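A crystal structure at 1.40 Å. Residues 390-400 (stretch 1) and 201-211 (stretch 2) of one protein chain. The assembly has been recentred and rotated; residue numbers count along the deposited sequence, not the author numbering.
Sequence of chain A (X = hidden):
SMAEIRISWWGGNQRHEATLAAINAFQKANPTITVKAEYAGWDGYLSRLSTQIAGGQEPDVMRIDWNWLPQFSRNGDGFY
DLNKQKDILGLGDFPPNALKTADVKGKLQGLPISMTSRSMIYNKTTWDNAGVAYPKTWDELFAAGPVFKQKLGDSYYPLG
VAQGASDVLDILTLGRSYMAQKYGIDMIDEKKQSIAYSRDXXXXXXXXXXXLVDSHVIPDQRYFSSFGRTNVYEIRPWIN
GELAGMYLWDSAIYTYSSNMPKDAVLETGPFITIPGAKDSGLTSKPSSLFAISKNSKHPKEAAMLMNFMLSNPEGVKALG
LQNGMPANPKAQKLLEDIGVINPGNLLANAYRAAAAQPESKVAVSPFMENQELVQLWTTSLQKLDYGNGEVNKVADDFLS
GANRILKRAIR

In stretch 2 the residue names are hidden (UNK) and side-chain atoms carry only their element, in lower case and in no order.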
ATOM      1  N   GLU A 390      17.065  15.866  19.373  1.00 34.15           N
ATOM      2  CA  GLU A 390      17.147  14.676  20.210  1.00 42.68           C
ATOM      3  C   GLU A 390      15.819  13.980  20.113  1.00 44.83           C
ATOM      4  O   GLU A 390      14.807  14.611  19.814  1.00 37.32           O
ATOM      5  CB  GLU A 390      17.407  15.042  21.668  1.00 39.75           C
ATOM      6  CG  GLU A 390      18.610  15.951  21.860  1.00 59.02           C
ATOM      7  CD  GLU A 390      19.887  15.200  22.164  1.00 49.28           C
ATOM      8  OE1 GLU A 390      19.950  13.979  21.957  1.00 39.77           O
ATOM      9  OE2 GLU A 390      20.835  15.836  22.607  1.00 57.03           O
ATOM     10  N   VAL A 391      15.824  12.692  20.409  1.00 28.73           N
ATOM     11  CA  VAL A 391      14.621  11.858  20.225  1.00 31.05           C
ATOM     12  C   VAL A 391      13.372  12.401  20.916  1.00 33.53           C
ATOM     13  O   VAL A 391      12.321  12.463  20.302  1.00 35.12           O
ATOM     14  CB  VAL A 391      14.853  10.412  20.675  1.00 44.99           C
ATOM     15  CG1 VAL A 391      13.549   9.623  20.678  1.00 45.05           C
ATOM     16  CG2 VAL A 391      15.851   9.753  19.750  1.00 65.70           C
ATOM     17  N   ASN A 392      13.478  12.788  22.183  1.00 32.56           N
ATOM     18  CA  ASN A 392      12.272  13.187  22.919  1.00 29.37           C
ATOM     19  C   ASN A 392      11.629  14.434  22.415  1.00 33.50           C
ATOM     20  O   ASN A 392      10.415  14.535  22.318  1.00 33.88           O
ATOM     21  CB  ASN A 392      12.558  13.358  24.395  1.00 31.66           C
ATOM     22  CG  ASN A 392      12.704  12.046  25.083  1.00 35.52           C
ATOM     23  OD1 ASN A 392      12.588  11.002  24.463  1.00 40.18           O
ATOM     24  ND2 ASN A 392      12.968  12.082  26.374  1.00 41.85           N
ATOM     25  N   LYS A 393      12.450  15.405  22.116  1.00 32.28           N
ATOM     26  CA  LYS A 393      11.917  16.632  21.623  1.00 29.11           C
ATOM     27  C   LYS A 393      11.244  16.434  20.247  1.00 28.53           C
ATOM     28  O   LYS A 393      10.147  16.938  20.002  1.00 30.02           O
ATOM     29  CB  LYS A 393      13.018  17.659  21.590  1.00 43.82           C
ATOM     30  CG  LYS A 393      12.647  18.874  20.804  1.00102.09           C
ATOM     31  CD  LYS A 393      11.605  19.689  21.532  1.00104.39           C
ATOM     32  CE  LYS A 393      11.928  21.150  21.325  1.00102.74           C
ATOM     33  NZ  LYS A 393      11.444  21.628  20.005  1.00145.84           N
ATOM     34  N   VAL A 394      11.913  15.696  19.367  1.00 28.25           N
ATOM     35  CA  VAL A 394      11.400  15.427  18.011  1.00 27.10           C
ATOM     36  C   VAL A 394      10.066  14.673  18.110  1.00 24.49           C
ATOM     37  O   VAL A 394       9.071  15.021  17.466  1.00 26.00           O
ATOM     38  CB  VAL A 394      12.448  14.666  17.173  1.00 24.82           C
ATOM     39  CG1 VAL A 394      11.859  14.133  15.854  1.00 23.51           C
ATOM     40  CG2 VAL A 394      13.629  15.578  16.886  1.00 27.09           C
ATOM     41  N   ALA A 395      10.056  13.673  18.974  1.00 24.50           N
ATOM     42  CA  ALA A 395       8.857  12.876  19.216  1.00 25.80           C
ATOM     43  C   ALA A 395       7.702  13.690  19.787  1.00 27.47           C
ATOM     44  O   ALA A 395       6.591  13.675  19.259  1.00 24.75           O
ATOM     45  CB  ALA A 395       9.192  11.726  20.138  1.00 24.54           C
ATOM     46  N   ASP A 396       7.960  14.415  20.864  1.00 28.14           N
ATOM     47  CA  ASP A 396       6.915  15.243  21.458  1.00 27.60           C
ATOM     48  C   ASP A 396       6.372  16.271  20.438  1.00 24.10           C
ATOM     49  O   ASP A 396       5.177  16.559  20.413  1.00 32.58           O
ATOM     50  CB  ASP A 396       7.428  15.987  22.695  1.00 31.92           C
ATOM     51  CG  ASP A 396       7.875  15.063  23.830  1.00 29.14           C
ATOM     52  OD1 ASP A 396       7.715  13.825  23.778  1.00 31.48           O
ATOM     53  OD2 ASP A 396       8.411  15.611  24.822  1.00 36.23           O
ATOM     54  N   ASP A 397       7.259  16.849  19.631  1.00 26.54           N
ATOM     55  CA  ASP A 397       6.846  17.803  18.592  1.00 24.66           C
ATOM     56  C   ASP A 397       6.034  17.120  17.493  1.00 24.71           C
ATOM     57  O   ASP A 397       5.086  17.698  16.959  1.00 25.92           O
ATOM     58  CB  ASP A 397       8.038  18.522  17.963  1.00 25.36           C
ATOM     59  CG  ASP A 397       8.708  19.503  18.922  1.00 43.91           C
ATOM     60  OD1 ASP A 397       8.273  19.637  20.094  1.00 41.45           O
ATOM     61  OD2 ASP A 397       9.678  20.152  18.488  1.00 41.64           O
ATOM     62  N   PHE A 398       6.418  15.892  17.163  1.00 25.17           N
ATOM     63  CA  PHE A 398       5.628  15.110  16.210  1.00 24.37           C
ATOM     64  C   PHE A 398       4.211  14.920  16.771  1.00 24.03           C
ATOM     65  O   PHE A 398       3.226  15.138  16.078  1.00 23.33           O
ATOM     66  CB  PHE A 398       6.270  13.758  15.874  1.00 22.73           C
ATOM     67  CG  PHE A 398       5.364  12.855  15.078  1.00 23.11           C
ATOM     68  CD1 PHE A 398       5.249  13.003  13.693  1.00 21.54           C
ATOM     69  CD2 PHE A 398       4.604  11.892  15.710  1.00 22.05           C
ATOM     70  CE1 PHE A 398       4.389  12.192  12.961  1.00 20.50           C
ATOM     71  CE2 PHE A 398       3.750  11.084  14.987  1.00 22.18           C
ATOM     72  CZ  PHE A 398       3.646  11.226  13.609  1.00 18.65           C
ATOM     73  N   LEU A 399       4.120  14.545  18.035  1.00 26.27           N
ATOM     74  CA  LEU A 399       2.813  14.311  18.653  1.00 23.80           C
ATOM     75  C   LEU A 399       1.887  15.537  18.592  1.00 25.91           C
ATOM     76  O   LEU A 399       0.736  15.415  18.212  1.00 26.49           O
ATOM     77  CB  LEU A 399       3.001  13.843  20.091  1.00 22.65           C
ATOM     78  CG  LEU A 399       1.724  13.689  20.919  1.00 23.38           C
ATOM     79  CD1 LEU A 399       0.756  12.710  20.264  1.00 25.87           C
ATOM     80  CD2 LEU A 399       2.104  13.229  22.320  1.00 40.04           C
ATOM     81  N   SER A 400       2.388  16.701  18.987  1.00 25.71           N
ATOM     82  CA  SER A 400       1.574  17.928  18.959  1.00 27.77           C
ATOM     83  C   SER A 400       1.178  18.313  17.521  1.00 25.06           C
ATOM     84  O   SER A 400       0.034  18.666  17.260  1.00 30.05           O
ATOM     85  CB  SER A 400       2.287  19.088  19.681  1.00 37.72           C
ATOM     86  OG  SER A 400       3.616  19.246  19.232  1.00 85.35           O
ATOM     87  N   UNK A 201       4.813   6.435  24.390  1.00 26.84           N
ATOM     88  CA  UNK A 201       4.728   5.522  23.244  1.00 22.79           C
ATOM     89  C   UNK A 201       5.213   6.132  21.916  1.00 20.71           C
ATOM     90  O   UNK A 201       5.842   5.449  21.110  1.00 24.44           O
ATOM     91  c   UNK A 201       1.570   3.554  24.280  1.00 21.79           C
ATOM     92  c   UNK A 201       3.312   4.984  23.126  1.00 23.58           C
ATOM     93  c   UNK A 201       3.025   3.979  24.224  1.00 22.97           C
ATOM     94  n   UNK A 201       1.348   2.282  24.574  1.00 25.12           N
ATOM     95  o   UNK A 201       0.659   4.371  24.092  1.00 27.34           O
ATOM     96  N   UNK A 202       4.941   7.408  21.719  1.00 21.21           N
ATOM     97  CA  UNK A 202       5.474   8.150  20.556  1.00 20.49           C
ATOM     98  C   UNK A 202       7.008   8.195  20.652  1.00 22.88           C
ATOM     99  O   UNK A 202       7.707   8.004  19.666  1.00 22.17           O
ATOM    100  c   UNK A 202       5.499  10.273  19.247  1.00 24.21           C
ATOM    101  c   UNK A 202       3.363   9.446  20.225  1.00 21.85           C
ATOM    102  c   UNK A 202       4.877   9.551  20.419  1.00 24.21           C
ATOM    103  N   UNK A 203       7.542   8.431  21.844  1.00 24.85           N
ATOM    104  CA  UNK A 203       9.007   8.303  22.027  1.00 22.53           C
ATOM    105  C   UNK A 203       9.592   6.940  21.676  1.00 22.30           C
ATOM    106  O   UNK A 203      10.663   6.839  21.079  1.00 25.49           O
ATOM    107  n   UNK A 203       9.283  11.799  25.435  1.00 30.57           N
ATOM    108  n   UNK A 203       9.963  11.668  27.636  1.00 31.80           N
ATOM    109  c   UNK A 203       9.390   8.619  23.452  1.00 31.29           C
ATOM    110  c   UNK A 203       9.336  10.090  23.706  1.00 25.48           C
ATOM    111  c   UNK A 203       9.553  12.385  26.596  1.00 42.18           C
ATOM    112  n   UNK A 203       9.403  13.696  26.720  1.00 30.50           N
ATOM    113  c   UNK A 203       9.422  10.372  25.191  1.00 32.78           C
ATOM    114  N   UNK A 204       8.882   5.904  22.087  1.00 24.93           N
ATOM    115  CA  UNK A 204       9.241   4.528  21.809  1.00 25.80           C
ATOM    116  C   UNK A 204       9.225   4.269  20.300  1.00 24.35           C
ATOM    117  O   UNK A 204      10.075   3.549  19.790  1.00 25.05           O
ATOM    118  c   UNK A 204       8.288   3.581  22.547  1.00 25.44           C
ATOM    119  o   UNK A 204       8.033  -0.017  23.251  1.00 26.35           O
ATOM    120  c   UNK A 204       7.763   1.201  23.248  1.00 19.95           C
ATOM    121  c   UNK A 204       8.585   2.104  22.349  1.00 25.33           C
ATOM    122  o   UNK A 204       6.813   1.704  23.890  1.00 27.68           O
ATOM    123  N   UNK A 205       8.270   4.889  19.603  1.00 21.09           N
ATOM    124  CA  UNK A 205       8.136   4.752  18.143  1.00 20.91           C
ATOM    125  C   UNK A 205       9.350   5.363  17.448  1.00 20.82           C
ATOM    126  O   UNK A 205       9.968   4.732  16.576  1.00 20.46           O
ATOM    127  c   UNK A 205       6.661   5.480  16.133  1.00 19.50           C
ATOM    128  c   UNK A 205       6.440   4.100  15.538  1.00 23.04           C
ATOM    129  c   UNK A 205       5.520   6.431  15.812  1.00 18.95           C
ATOM    130  c   UNK A 205       6.843   5.417  17.652  1.00 19.96           C
ATOM    131  N   UNK A 206       9.690   6.590  17.833  1.00 18.66           N
ATOM    132  CA  UNK A 206      10.920   7.218  17.321  1.00 20.37           C
ATOM    133  C   UNK A 206      12.176   6.462  17.748  1.00 21.12           C
ATOM    134  O   UNK A 206      13.132   6.338  16.976  1.00 22.83           O
ATOM    135  c   UNK A 206       8.496  11.054  15.081  1.00 18.46           C
ATOM    136  c   UNK A 206      10.997   8.701  17.652  1.00 21.08           C
ATOM    137  c   UNK A 206       8.016  10.580  16.285  1.00 21.95           C
ATOM    138  c   UNK A 206      10.613   9.991  15.527  1.00 19.02           C
ATOM    139  c   UNK A 206       9.798  10.757  14.698  1.00 20.82           C
ATOM    140  c   UNK A 206       8.836   9.835  17.115  1.00 21.86           C
ATOM    141  c   UNK A 206      10.145   9.548  16.762  1.00 20.50           C
ATOM    142  N   UNK A 207      12.168   5.920  18.960  1.00 19.91           N
ATOM    143  CA  UNK A 207      13.290   5.078  19.407  1.00 23.27           C
ATOM    144  C   UNK A 207      13.497   3.837  18.539  1.00 22.16           C
ATOM    145  O   UNK A 207      14.613   3.404  18.305  1.00 25.59           O
ATOM    146  N   UNK A 208      12.390   3.264  18.076  1.00 21.66           N
ATOM    147  CA  UNK A 208      12.390   2.086  17.196  1.00 22.27           C
ATOM    148  C   UNK A 208      13.091   2.435  15.862  1.00 20.68           C
ATOM    149  O   UNK A 208      13.958   1.685  15.380  1.00 19.54           O
ATOM    150  c   UNK A 208      10.866  -0.808  16.389  1.00 22.36           C
ATOM    151  c   UNK A 208      10.752   0.519  16.006  1.00 20.56           C
ATOM    152  c   UNK A 208      10.945   1.638  17.003  1.00 19.62           C
ATOM    153  c   UNK A 208      10.321  -1.543  14.174  1.00 23.08           C
ATOM    154  c   UNK A 208      10.200  -0.232  13.784  1.00 18.90           C
ATOM    155  c   UNK A 208      10.661  -1.833  15.485  1.00 23.09           C
ATOM    156  c   UNK A 208      10.409   0.794  14.688  1.00 20.46           C
ATOM    157  N   UNK A 209      12.735   3.588  15.295  1.00 19.25           N
ATOM    158  CA  UNK A 209      13.439   4.116  14.116  1.00 18.82           C
ATOM    159  C   UNK A 209      14.957   4.298  14.364  1.00 19.88           C
ATOM    160  O   UNK A 209      15.803   3.839  13.593  1.00 20.36           O
ATOM    161  c   UNK A 209      12.823   5.435  13.634  1.00 17.90           C
ATOM    162  o   UNK A 209      15.824   7.326   9.214  1.00 17.35           O
ATOM    163  c   UNK A 209      15.072   6.880  10.276  1.00 16.22           C
ATOM    164  c   UNK A 209      13.599   5.965  12.454  1.00 18.91           C
ATOM    165  c   UNK A 209      14.110   5.911  10.098  1.00 16.94           C
ATOM    166  c   UNK A 209      14.584   6.929  12.613  1.00 18.73           C
ATOM    167  c   UNK A 209      15.318   7.378  11.543  1.00 18.64           C
ATOM    168  c   UNK A 209      13.386   5.459  11.182  1.00 16.46           C
ATOM    169  N   UNK A 210      15.278   4.949  15.477  1.00 18.68           N
ATOM    170  CA  UNK A 210      16.657   5.273  15.797  1.00 21.17           C
ATOM    171  C   UNK A 210      17.432   3.962  15.929  1.00 22.88           C
ATOM    172  O   UNK A 210      18.565   3.839  15.461  1.00 23.65           O
ATOM    173  c   UNK A 210      18.017   6.842  17.320  1.00 38.17           C
ATOM    174  c   UNK A 210      19.370   8.162  18.998  1.00 57.52           C
ATOM    175  c   UNK A 210      16.700   6.121  17.068  1.00 24.18           C
ATOM    176  c   UNK A 210      18.141   7.293  18.769  1.00 44.92           C
ATOM    177  n   UNK A 210      20.669   7.432  18.898  1.00 44.30           N
ATOM    178  N   UNK A 211      16.798   2.956  16.520  1.00 19.64           N
ATOM    179  CA  UNK A 211      17.426   1.638  16.632  1.00 20.67           C
ATOM    180  C   UNK A 211      17.686   0.970  15.284  1.00 22.49           C
ATOM    181  O   UNK A 211      18.701   0.348  15.083  1.00 22.62           O
ATOM    182  c   UNK A 211      17.644  -2.489  19.463  1.00 54.63           C
ATOM    183  c   UNK A 211      17.447  -0.522  17.933  1.00 33.95           C
ATOM    184  c   UNK A 211      16.763  -1.338  19.010  1.00 40.68           C
ATOM    185  c   UNK A 211      16.617   0.691  17.521  1.00 25.57           C
ATOM    186  n   UNK A 211      16.955  -3.320  20.485  1.00 71.67           N
TER

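At 201 three carbons, the third bearing one oxygen and one nitrogen, lie out of reach of stretch 1. This unbranched amide is Gln201, its OE1 hydrogen-bonded elsewhere in the structure.

At 202 one carbon carries two more; pointing toward the other helix, they lie against Ala395, Phe398 and Leu399. This is Val202. Its CG1 lies 4.0 Å from Phe398 CD2, at the edge of that ring, and its CG2 4.2 Å from Leu399 CD1. A short, branched, apolar side chain suits this buried spot close to the backbone, with CG1 3.6 Å from Ala395 O.

Position 203 has three carbons, a nitrogen, then a carbon carrying two further nitrogens. CB leaves sideways, but the extended chain brings its end to Asp396 and Asn392. The guanidinium identifies Arg203. NE donates to OD1 of Asp396 at 3.1 Å and NH2 to OD2 of Asp396 at 2.9 Å, a two-pronged salt bridge along the guanidinium edge. Asn392 ND2 lies over one face, 3.3 Å from Arg203 NH1; both are donors, so this is contact without a hydrogen bond.

Position 204 shows three carbons ending in two oxygens and pointing away: Glu204, its carboxylate hydrogen-bonded elsewhere in the structure. Four carbons at 205, forked at the second, are buried and point toward stretch 1 without touching it: Leu205.

At 206 one carbon leads to a six-carbon ring without oxygen, fitted among Val391, Val394, Ala395 and Phe398, hence Phe206. Its CD2 is 3.6 Å from Ala395 CB, and its edge turns toward the face of Phe398 in an offset pair with planes at 68°. A flat, wholly apolar group suits this buried pocket.

No side-chain atoms appear at 207, whose backbone N, 4.3 Å from Val391 CG1, helps to line the hollow receiving that valine. It is Gly207.

Positions 208, a carbon and a plain ring, and 209, a ring bearing one oxygen, are buried but out of reach: Phe208 and Tyr209. At 210 four carbons in a row ending in nitrogen pack against Val391. This is Lys210, its CD 3.5 Å from Val391 CG2 while NZ bonds elsewhere in the structure. The same pattern at 211, exposed and out of reach, is Lys211.

The helices cross at 122°, their axes approaching to 8.7 Å; the CA atoms of Ala395 and Arg203 are the nearest pair, 5.4 Å apart. There Ala395 CB lies 3.9 Å from Arg203 CA and 3.6 Å from Phe206 CD2, leaving little spare room. Phe206 and Val391 each sit as a knob in a hollow of the other helix, and the Arg203–Asp396 salt bridge adds a directional, charged link to the apolar packing.

Stretch 2 201-211: QVRELFGFYKK
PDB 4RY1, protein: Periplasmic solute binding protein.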